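PDB 4KWY: putative uncharacterized protein from Caulobacter crescentus, which is probably an LptE-like lipoprotein that takes part in assembling lipopolysaccharide at the outer membrane. Local coordinates for residues G58-L61 with A65-F68; A85-G90 with A131-G136. All blocks are in the same frame, centred on the assembly; numbering follows the deposited sequence.

Interaction 1. Residues G58-L61 with A65-F68; sequences GVRL and ANRF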
loop_
_atom_site.group_PDB
_atom_site.type_symbol
_atom_site.label_atom_id
_atom_site.label_comp_id
_atom_site.label_asym_id
_atom_site.label_seq_id
_atom_site.Cartn_x
_atom_site.Cartn_y
_atom_site.Cartn_z
ATOM N N GLY A 58 -3.802 -15.268 7.151
ATOM C CA GLY A 58 -5.126 -14.887 7.615
ATOM C C GLY A 58 -5.288 -15.605 8.943
ATOM O O GLY A 58 -5.056 -16.819 9.008
ATOM N N VAL A 59 -5.619 -14.856 10.020
ATOM C CA VAL A 59 -5.753 -15.382 11.377
ATOM C C VAL A 59 -7.212 -15.636 11.701
ATOM O O VAL A 59 -7.989 -14.695 11.712
ATOM C CB VAL A 59 -5.126 -14.407 12.389
ATOM C CG1 VAL A 59 -5.308 -14.898 13.815
ATOM C CG2 VAL A 59 -3.664 -14.151 12.074
ATOM N N ARG A 60 -7.571 -16.894 11.995
ATOM C CA ARG A 60 -8.930 -17.281 12.340
ATOM C C ARG A 60 -9.396 -16.580 13.621
ATOM O O ARG A 60 -8.635 -16.406 14.584
ATOM C CB ARG A 60 -9.024 -18.796 12.493
ATOM C CG ARG A 60 -10.448 -19.352 12.605
ATOM C CD ARG A 60 -10.446 -20.862 12.635
ATOM N NE ARG A 60 -10.184 -21.446 11.313
ATOM C CZ ARG A 60 -11.091 -21.571 10.345
ATOM N NH1 ARG A 60 -12.338 -21.146 10.531
ATOM N NH2 ARG A 60 -10.756 -22.113 9.180
ATOM N N LEU A 61 -10.629 -16.125 13.587
ATOM C CA LEU A 61 -11.247 -15.450 14.709
ATOM C C LEU A 61 -12.228 -16.407 15.373
ATOM O O LEU A 61 -12.698 -17.384 14.765
ATOM C CB LEU A 61 -11.949 -14.134 14.283
ATOM C CG LEU A 61 -11.121 -13.062 13.538
ATOM C CD1 LEU A 61 -11.935 -11.823 13.337
ATOM C CD2 LEU A 61 -9.842 -12.683 14.314
ATOM N N ALA A 65 -17.732 -18.527 12.470
ATOM C CA ALA A 65 -17.194 -19.593 11.615
ATOM C C ALA A 65 -16.612 -19.010 10.304
ATOM O O ALA A 65 -17.263 -18.207 9.613
ATOM C CB ALA A 65 -18.276 -20.616 11.296
ATOM N N ASN A 66 -15.362 -19.426 9.994
ATOM C CA ASN A 66 -14.575 -19.072 8.818
ATOM C C ASN A 66 -14.380 -17.555 8.675
ATOM O O ASN A 66 -14.332 -17.085 7.547
ATOM C CB ASN A 66 -15.164 -19.693 7.520
ATOM C CG ASN A 66 -14.926 -21.191 7.357
ATOM O OD1 ASN A 66 -13.874 -21.740 7.718
ATOM N ND2 ASN A 66 -15.878 -21.883 6.748
ATOM N N ARG A 67 -14.256 -16.794 9.806
ATOM C CA ARG A 67 -13.923 -15.361 9.759
ATOM C C ARG A 67 -12.433 -15.217 10.062
ATOM O O ARG A 67 -11.933 -15.808 11.018
ATOM C CB ARG A 67 -14.772 -14.445 10.674
ATOM C CG ARG A 67 -14.278 -12.961 10.602
ATOM C CD ARG A 67 -15.150 -11.903 11.260
ATOM N NE ARG A 67 -16.469 -11.849 10.627
ATOM C CZ ARG A 67 -17.593 -11.562 11.268
ATOM N NH1 ARG A 67 -17.567 -11.237 12.553
ATOM N NH2 ARG A 67 -18.754 -11.596 10.631
ATOM N N PHE A 68 -11.725 -14.448 9.252
ATOM C CA PHE A 68 -10.290 -14.288 9.413
ATOM C C PHE A 68 -9.898 -12.842 9.499
ATOM O O PHE A 68 -10.585 -12.004 8.925
ATOM C CB PHE A 68 -9.574 -14.932 8.220
ATOM C CG PHE A 68 -9.530 -16.435 8.262
ATOM C CD1 PHE A 68 -10.624 -17.196 7.850
ATOM C CD2 PHE A 68 -8.401 -17.098 8.721
ATOM C CE1 PHE A 68 -10.592 -18.591 7.925
ATOM C CE2 PHE A 68 -8.378 -18.489 8.818
ATOM C CZ PHE A 68 -9.462 -19.224 8.399
#
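The Arg60 chain crosses Phe68 obliquely, with its CB above the ring and its guanidinium beyond the CZ edge, and reaches on to the amide of Asn66. Arg60 and Phe68 form a non-hydrogen-bonded antiparallel pair, with their CA atoms 4.4 Å apart and both side chains on the same face of the sheet. Arg60 extends away from its backbone N (chi1 -169°) before bending at chi3, which turns the guanidinium toward Asn66. Phe68 CZ sits under one guanidinium face, 3.3 Å from Arg60 NH2. The two planes are 68° apart, so the ring presents its rim to the guanidinium and the groups do not stack flat. Arg60 CB lies above one face of the Phe68 ring, toward its border, 3.7 Å from CE2. Farther round the edge, Gly58 O comes within 3.4 Å of Phe68 CD2.

Asn66 OD1 lies at the guanidinium edge, in its plane. It accepts a hydrogen bond from Arg60 NH1 at 3.3 Å and a weak one from Arg60 NH2. The amide is turned 55° from the guanidinium, and NH1 approaches OD1 tilted from the carbonyl plane. Asn66 ND2 is hydrogen-bonded to Asp102 OD1, a second hold on the same amide.

On the backbone, Leu61 N donates to Arg67 O at 2.9 Å. Leu61 CD1 rests on CG and CD of Arg67, whose charged end forms a salt bridge with Asp99. The Phe68 ring also meets Tyr98 nearly parallel. An alanine at Phe68 would remove the ring edge beside Arg60 and is likely to leave the guanidinium held mainly by Asn66 and freer to swing. In this surface hairpin the amide oxygen gives the polar hold, while the ring edge packs against the guanidinium face without a flat cation-pi stack.

Interaction 2. Residues A85-G90 with A131-G136; sequences AEVHKG and ATWLAG
The start of strand 86-99 passes beside the last turns of helix 104-135, with His88 and Trp133 nearest in backbone, their CA atoms 8.2 Å apart, and with no hydrogen bond between the segments. The gap is filled by side chains. His88 and Trp133 extend from their backbones in opposite directions and slide past each other. Their rings form an offset stack: the imidazole and the five-membered ring of the indole have centroids 4.0 Å apart and planes at 11°. Trp133 CD1 lies over the centre of the imidazole face, 3.6 Å from His88 ND1. His88 CB adds a CH-pi contact over the same five-membered ring, 3.8 Å from its centroid. Trp133 leads away from its own backbone N (chi1 -173°), which sends the indole out across the gap.

The six-membered part of the indole reaches Val87. Val87 CG2 touches Trp133 CH2 at 3.5 Å, and Val87 O is 3.3 Å from Trp133 CZ2. The valine and the indole cross at about a right angle. His88 NE2 is hydrogen-bonded to Asp129, one turn earlier on the same helix, so the imidazole is fixed both in the stack and at its far end. Tyr44 meets the Trp133 ring with its plane steeply turned, and Leu78 touches Trp133 from the neighbouring strand.

Val87 and His88 both face Leu78 across the sheet, which makes a classic beta bulge. The bulge is consistent with two successive residues both reaching Trp133. It belongs to an alpha/beta packing contact, in which the C-terminal part of a long helix lies against a strand of a mixed sheet, here in an LptE-family protein.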
loop_
_atom_site.group_PDB
_atom_site.type_symbol
_atom_site.label_atom_id
_atom_site.label_comp_id
_atom_site.label_asym_id
_atom_site.label_seq_id
_atom_site.Cartn_x
_atom_site.Cartn_y
_atom_site.Cartn_z
ATOM N N ALA A 85 18.520 10.716 -1.168
ATOM C CA ALA A 85 18.321 11.197 0.193
ATOM C C ALA A 85 16.886 10.912 0.601
ATOM O O ALA A 85 15.960 11.118 -0.191
ATOM C CB ALA A 85 18.636 12.689 0.295
ATOM N N GLU A 86 16.714 10.419 1.827
ATOM C CA GLU A 86 15.415 10.149 2.412
ATOM C C GLU A 86 14.811 11.495 2.804
ATOM O O GLU A 86 15.404 12.228 3.601
ATOM C CB GLU A 86 15.581 9.190 3.584
ATOM C CG GLU A 86 14.279 8.635 4.137
ATOM C CD GLU A 86 14.464 8.152 5.563
ATOM O OE1 GLU A 86 15.158 7.127 5.758
ATOM O OE2 GLU A 86 14.020 8.865 6.492
ATOM N N VAL A 87 13.678 11.858 2.172
ATOM C CA VAL A 87 13.050 13.169 2.364
ATOM C C VAL A 87 11.811 13.087 3.239
ATOM O O VAL A 87 11.344 14.128 3.741
ATOM C CB VAL A 87 12.739 13.887 1.017
ATOM C CG1 VAL A 87 14.025 14.282 0.308
ATOM C CG2 VAL A 87 11.833 13.065 0.106
ATOM N N HIS A 88 11.303 11.853 3.446
ATOM C CA HIS A 88 10.116 11.536 4.240
ATOM C C HIS A 88 10.015 10.033 4.436
ATOM O O HIS A 88 10.450 9.259 3.582
ATOM C CB HIS A 88 8.850 12.079 3.535
ATOM C CG HIS A 88 7.600 12.068 4.368
ATOM N ND1 HIS A 88 7.592 12.529 5.680
ATOM C CD2 HIS A 88 6.339 11.703 4.029
ATOM C CE1 HIS A 88 6.350 12.372 6.109
ATOM N NE2 HIS A 88 5.556 11.891 5.148
ATOM N N LYS A 89 9.436 9.619 5.554
ATOM C CA LYS A 89 9.198 8.201 5.837
ATOM C C LYS A 89 7.865 8.005 6.632
ATOM O O LYS A 89 7.170 8.982 6.975
ATOM C CB LYS A 89 10.421 7.557 6.535
ATOM C CG LYS A 89 10.599 7.770 8.028
ATOM C CD LYS A 89 11.803 6.947 8.466
ATOM C CE LYS A 89 12.012 6.867 9.958
ATOM N NZ LYS A 89 13.254 6.108 10.306
ATOM N N GLY A 90 7.502 6.747 6.853
ATOM C CA GLY A 90 6.299 6.402 7.586
ATOM C C GLY A 90 6.174 4.926 7.884
ATOM O O GLY A 90 6.985 4.096 7.439
ATOM N N ALA A 131 0.342 13.397 0.235
ATOM C CA ALA A 131 -0.362 14.589 -0.281
ATOM C C ALA A 131 -0.258 15.735 0.707
ATOM O O ALA A 131 -0.128 16.880 0.285
ATOM C CB ALA A 131 -1.818 14.281 -0.568
ATOM N N THR A 132 -0.258 15.412 2.014
ATOM C CA THR A 132 -0.104 16.341 3.137
ATOM C C THR A 132 1.325 16.889 3.123
ATOM O O THR A 132 1.536 18.073 3.365
ATOM C CB THR A 132 -0.456 15.614 4.462
ATOM O OG1 THR A 132 -1.799 15.123 4.378
ATOM C CG2 THR A 132 -0.327 16.511 5.702
ATOM N N TRP A 133 2.292 16.030 2.815
ATOM C CA TRP A 133 3.718 16.376 2.756
ATOM C C TRP A 133 4.024 17.302 1.527
ATOM O O TRP A 133 4.647 18.352 1.700
ATOM C CB TRP A 133 4.541 15.078 2.754
ATOM C CG TRP A 133 6.009 15.303 2.858
ATOM C CD1 TRP A 133 6.730 15.545 3.990
ATOM C CD2 TRP A 133 6.944 15.281 1.780
ATOM N NE1 TRP A 133 8.063 15.690 3.678
ATOM C CE2 TRP A 133 8.221 15.541 2.326
ATOM C CE3 TRP A 133 6.818 15.121 0.388
ATOM C CZ2 TRP A 133 9.367 15.620 1.532
ATOM C CZ3 TRP A 133 7.956 15.202 -0.399
ATOM C CH2 TRP A 133 9.208 15.446 0.173
ATOM N N LEU A 134 3.515 16.936 0.324
ATOM C CA LEU A 134 3.611 17.682 -0.939
ATOM C C LEU A 134 2.787 18.996 -0.929
ATOM O O LEU A 134 3.064 19.894 -1.735
ATOM C CB LEU A 134 3.115 16.825 -2.109
ATOM C CG LEU A 134 4.066 15.829 -2.747
ATOM C CD1 LEU A 134 3.287 14.837 -3.553
ATOM C CD2 LEU A 134 5.119 16.521 -3.641
ATOM N N ALA A 135 1.734 19.077 -0.073
ATOM C CA ALA A 135 0.906 20.282 0.078
ATOM C C ALA A 135 1.699 21.383 0.775
ATOM O O ALA A 135 1.461 22.568 0.503
ATOM C CB ALA A 135 -0.372 19.976 0.847
ATOM N N GLY A 136 2.641 20.985 1.640
ATOM C CA GLY A 136 3.536 21.909 2.325
ATOM C C GLY A 136 4.381 22.693 1.329
ATOM O O GLY A 136 4.656 23.872 1.542
#

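Along the chain, the contacts come in series and neither nests in nor crosses the other. Interaction 1 comes first and closes the short loop between strand 59-60 and strand 67-80. Strand 67-80 then runs across the protein and turns back into strand 86-99, whose first residues open interaction 2. That contact closes a much longer loop of 40 residues, holding the rest of the strand and most of helix 104-135. The two lie on opposite sides of the chain's centre, with centres 36 Å apart. Interaction 1 ties an edge hairpin together; interaction 2 ties the helix end to the same sheet.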